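Local coordinates for protein transcriptional regulator, LYSR family (Neisseria meningitidis, PDB 4AB5) that probably senses an effector through this regulatory domain and controls transcription of methionine-biosynthesis genes as a MetR-like LysR-family DNA-binding regulator, at residues B[32-37]-B[194-199]. Residues are numbered along the deposited sequence; the frame is centred on the assembly and turned at random.
Sequences PMWPQV and DKSYLN
Trp34 lays one face of its indole against the first turn of helix 196-212, where Tyr197 meets it in two ways. The first is a CH-pi contact: CB of Tyr197 sits over the centre of the six-membered ring of Trp34, 3.5 Å from its centroid and 10° off the normal. The second is aromatic: the Tyr197 ring turns an edge to the same indole, a T-shaped pair with centroids 5.9 Å apart and planes at 63°. The helix backbone places CB of Tyr197; its chi1 of 57°, with CG between the backbone N and the carbonyl carbon, then turns the phenol past the tryptophan toward Val37. There a second CH-pi contact forms, CG2 of Val37 lying over one face of the phenol, 4.0 Å from the Tyr197 ring centroid, while CG1 reaches CD1 of Tyr197 at 4.0 Å.

Beside this, OG of Ser196 comes up obliquely to CH2 of Trp34 (3.3 Å), a simple van der Waals contact. Phe30 of helix 20-33 stacks on Trp34 and also touches Val37 and Tyr197, and the side chains of Trp34 and Tyr197 touch Glu6. The type I turn from Trp34 to Val37, which links helix 20-33 to strand 37-42, is thereby joined to the start of the C-terminal helix within the periplasmic-binding-protein-like regulatory domain. Cohesion between the two segments rests on dispersion, CH-pi attraction and the edge-to-face aromatic pair.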
ATOM      1  N   PRO B  32      -8.422 -20.130  -8.227  1.00 41.40           N
ATOM      2  CA  PRO B  32      -8.977 -21.054  -9.233  1.00 42.28           C
ATOM      3  C   PRO B  32      -8.733 -22.539  -8.942  1.00 48.06           C
ATOM      4  O   PRO B  32      -9.509 -23.380  -9.412  1.00 48.67           O
ATOM      5  CB  PRO B  32      -8.286 -20.622 -10.527  1.00 43.82           C
ATOM      6  CG  PRO B  32      -7.046 -19.926 -10.088  1.00 46.86           C
ATOM      7  CD  PRO B  32      -7.417 -19.229  -8.839  1.00 41.74           C
HETATM    8  N   MSE B  33      -7.648 -22.856  -8.202  1.00 44.92           N
HETATM    9  CA  MSE B  33      -7.241 -24.210  -7.817  1.00 46.63           C
HETATM   10  C   MSE B  33      -8.175 -24.818  -6.755  1.00 48.21           C
HETATM   11  O   MSE B  33      -8.387 -26.037  -6.725  1.00 48.16           O
HETATM   12  CB  MSE B  33      -5.815 -24.164  -7.267  1.00 50.46           C
HETATM   13  CG  MSE B  33      -4.823 -24.909  -8.086  1.00 60.72           C
HETATM   14 SE   MSE B  33      -3.133 -24.047  -7.952  1.00 71.73          SE
HETATM   15  CE  MSE B  33      -2.515 -24.477  -9.761  1.00 69.45           C
ATOM     16  N   TRP B  34      -8.699 -23.958  -5.866  1.00 43.36           N
ATOM     17  CA  TRP B  34      -9.595 -24.295  -4.758  1.00 43.38           C
ATOM     18  C   TRP B  34     -10.792 -23.338  -4.790  1.00 46.53           C
ATOM     19  O   TRP B  34     -10.910 -22.504  -3.900  1.00 44.40           O
ATOM     20  CB  TRP B  34      -8.829 -24.157  -3.425  1.00 42.28           C
ATOM     21  CG  TRP B  34      -7.623 -25.045  -3.335  1.00 44.43           C
ATOM     22  CD1 TRP B  34      -6.357 -24.759  -3.757  1.00 47.30           C
ATOM     23  CD2 TRP B  34      -7.595 -26.399  -2.870  1.00 45.51           C
ATOM     24  NE1 TRP B  34      -5.531 -25.833  -3.534  1.00 48.04           N
ATOM     25  CE2 TRP B  34      -6.267 -26.862  -3.002  1.00 50.25           C
ATOM     26  CE3 TRP B  34      -8.565 -27.266  -2.341  1.00 47.90           C
ATOM     27  CZ2 TRP B  34      -5.873 -28.141  -2.588  1.00 50.95           C
ATOM     28  CZ3 TRP B  34      -8.177 -28.535  -1.937  1.00 50.95           C
ATOM     29  CH2 TRP B  34      -6.846 -28.961  -2.062  1.00 52.12           C
ATOM     30  N   PRO B  35     -11.675 -23.383  -5.820  1.00 46.18           N
ATOM     31  CA  PRO B  35     -12.778 -22.400  -5.883  1.00 46.71           C
ATOM     32  C   PRO B  35     -13.866 -22.507  -4.812  1.00 53.73           C
ATOM     33  O   PRO B  35     -14.682 -21.593  -4.698  1.00 53.84           O
ATOM     34  CB  PRO B  35     -13.353 -22.615  -7.286  1.00 48.23           C
ATOM     35  CG  PRO B  35     -13.055 -24.013  -7.598  1.00 52.12           C
ATOM     36  CD  PRO B  35     -11.711 -24.281  -6.993  1.00 47.53           C
ATOM     37  N   GLN B  36     -13.892 -23.613  -4.045  1.00 51.31           N
ATOM     38  CA  GLN B  36     -14.887 -23.843  -2.999  1.00 50.95           C
ATOM     39  C   GLN B  36     -14.429 -23.341  -1.631  1.00 54.20           C
ATOM     40  O   GLN B  36     -15.248 -23.247  -0.711  1.00 55.27           O
ATOM     41  CB  GLN B  36     -15.294 -25.327  -2.947  1.00 52.89           C
ATOM     42  CG  GLN B  36     -15.982 -25.847  -4.205  1.00 53.51           C
ATOM     43  CD  GLN B  36     -17.342 -25.230  -4.382  1.00 74.72           C
ATOM     44  OE1 GLN B  36     -18.269 -25.471  -3.605  1.00 70.58           O
ATOM     45  NE2 GLN B  36     -17.486 -24.405  -5.406  1.00 71.74           N
ATOM     46  N   VAL B  37     -13.127 -23.015  -1.501  1.00 48.45           N
ATOM     47  CA  VAL B  37     -12.507 -22.530  -0.270  1.00 46.91           C
ATOM     48  C   VAL B  37     -12.717 -21.021  -0.241  1.00 50.95           C
ATOM     49  O   VAL B  37     -12.238 -20.311  -1.130  1.00 50.07           O
ATOM     50  CB  VAL B  37     -11.002 -22.943  -0.166  1.00 49.31           C
ATOM     51  CG1 VAL B  37     -10.300 -22.266   1.011  1.00 48.83           C
ATOM     52  CG2 VAL B  37     -10.845 -24.457  -0.079  1.00 49.39           C
ATOM     53  N   ASP B 194      -4.007 -31.632   8.757  1.00 55.46           N
ATOM     54  CA  ASP B 194      -4.526 -32.612   7.796  1.00 56.61           C
ATOM     55  C   ASP B 194      -5.152 -31.991   6.534  1.00 60.02           C
ATOM     56  O   ASP B 194      -5.226 -32.680   5.520  1.00 60.62           O
ATOM     57  CB  ASP B 194      -5.522 -33.580   8.481  1.00 59.96           C
ATOM     58  CG  ASP B 194      -6.686 -32.953   9.248  1.00 73.66           C
ATOM     59  OD1 ASP B 194      -6.682 -31.718   9.443  1.00 73.55           O
ATOM     60  OD2 ASP B 194      -7.574 -33.706   9.694  1.00 83.54           O
ATOM     61  N   LYS B 195      -5.592 -30.705   6.602  1.00 54.79           N
ATOM     62  CA  LYS B 195      -6.248 -29.953   5.529  1.00 53.45           C
ATOM     63  C   LYS B 195      -5.279 -29.647   4.384  1.00 58.96           C
ATOM     64  O   LYS B 195      -4.342 -28.862   4.555  1.00 60.13           O
ATOM     65  CB  LYS B 195      -6.904 -28.660   6.063  1.00 54.68           C
ATOM     66  CG  LYS B 195      -7.711 -28.833   7.352  1.00 65.91           C
ATOM     67  CD  LYS B 195      -9.168 -28.439   7.201  1.00 74.68           C
ATOM     68  CE  LYS B 195      -9.880 -28.496   8.528  1.00 82.71           C
ATOM     69  NZ  LYS B 195     -11.337 -28.250   8.388  1.00 90.86           N
ATOM     70  N   SER B 196      -5.515 -30.277   3.221  1.00 54.85           N
ATOM     71  CA  SER B 196      -4.709 -30.187   2.002  1.00 53.91           C
ATOM     72  C   SER B 196      -4.496 -28.782   1.473  1.00 54.24           C
ATOM     73  O   SER B 196      -3.355 -28.438   1.154  1.00 54.15           O
ATOM     74  CB  SER B 196      -5.297 -31.079   0.910  1.00 58.88           C
ATOM     75  OG  SER B 196      -6.675 -30.819   0.682  1.00 67.89           O
ATOM     76  N   TYR B 197      -5.575 -27.970   1.397  1.00 47.50           N
ATOM     77  CA  TYR B 197      -5.527 -26.608   0.875  1.00 44.52           C
ATOM     78  C   TYR B 197      -4.643 -25.677   1.673  1.00 48.16           C
ATOM     79  O   TYR B 197      -3.978 -24.830   1.074  1.00 46.87           O
ATOM     80  CB  TYR B 197      -6.920 -26.014   0.640  1.00 44.03           C
ATOM     81  CG  TYR B 197      -7.832 -25.982   1.845  1.00 44.17           C
ATOM     82  CD1 TYR B 197      -7.797 -24.917   2.745  1.00 44.53           C
ATOM     83  CD2 TYR B 197      -8.809 -26.956   2.027  1.00 46.01           C
ATOM     84  CE1 TYR B 197      -8.655 -24.866   3.843  1.00 45.89           C
ATOM     85  CE2 TYR B 197      -9.691 -26.902   3.105  1.00 46.71           C
ATOM     86  CZ  TYR B 197      -9.602 -25.862   4.020  1.00 52.28           C
ATOM     87  OH  TYR B 197     -10.456 -25.806   5.096  1.00 50.07           O
ATOM     88  N   LEU B 198      -4.623 -25.845   3.019  1.00 45.17           N
ATOM     89  CA  LEU B 198      -3.786 -25.054   3.921  1.00 44.36           C
ATOM     90  C   LEU B 198      -2.331 -25.324   3.595  1.00 49.42           C
ATOM     91  O   LEU B 198      -1.568 -24.386   3.397  1.00 49.58           O
ATOM     92  CB  LEU B 198      -4.067 -25.389   5.401  1.00 44.82           C
ATOM     93  CG  LEU B 198      -5.419 -24.961   5.972  1.00 48.79           C
ATOM     94  CD1 LEU B 198      -5.526 -25.358   7.417  1.00 49.15           C
ATOM     95  CD2 LEU B 198      -5.629 -23.451   5.853  1.00 50.34           C
ATOM     96  N   ASN B 199      -1.976 -26.608   3.462  1.00 46.83           N
ATOM     97  CA  ASN B 199      -0.647 -27.068   3.099  1.00 46.59           C
ATOM     98  C   ASN B 199      -0.284 -26.623   1.691  1.00 48.17           C
ATOM     99  O   ASN B 199       0.846 -26.187   1.472  1.00 46.22           O
ATOM    100  CB  ASN B 199      -0.548 -28.586   3.245  1.00 46.56           C
ATOM    101  CG  ASN B 199       0.607 -29.035   4.077  1.00 76.93           C
ATOM    102  OD1 ASN B 199       1.542 -29.664   3.580  1.00 76.73           O
ATOM    103  ND2 ASN B 199       0.669 -28.597   5.326  1.00 69.34           N
TER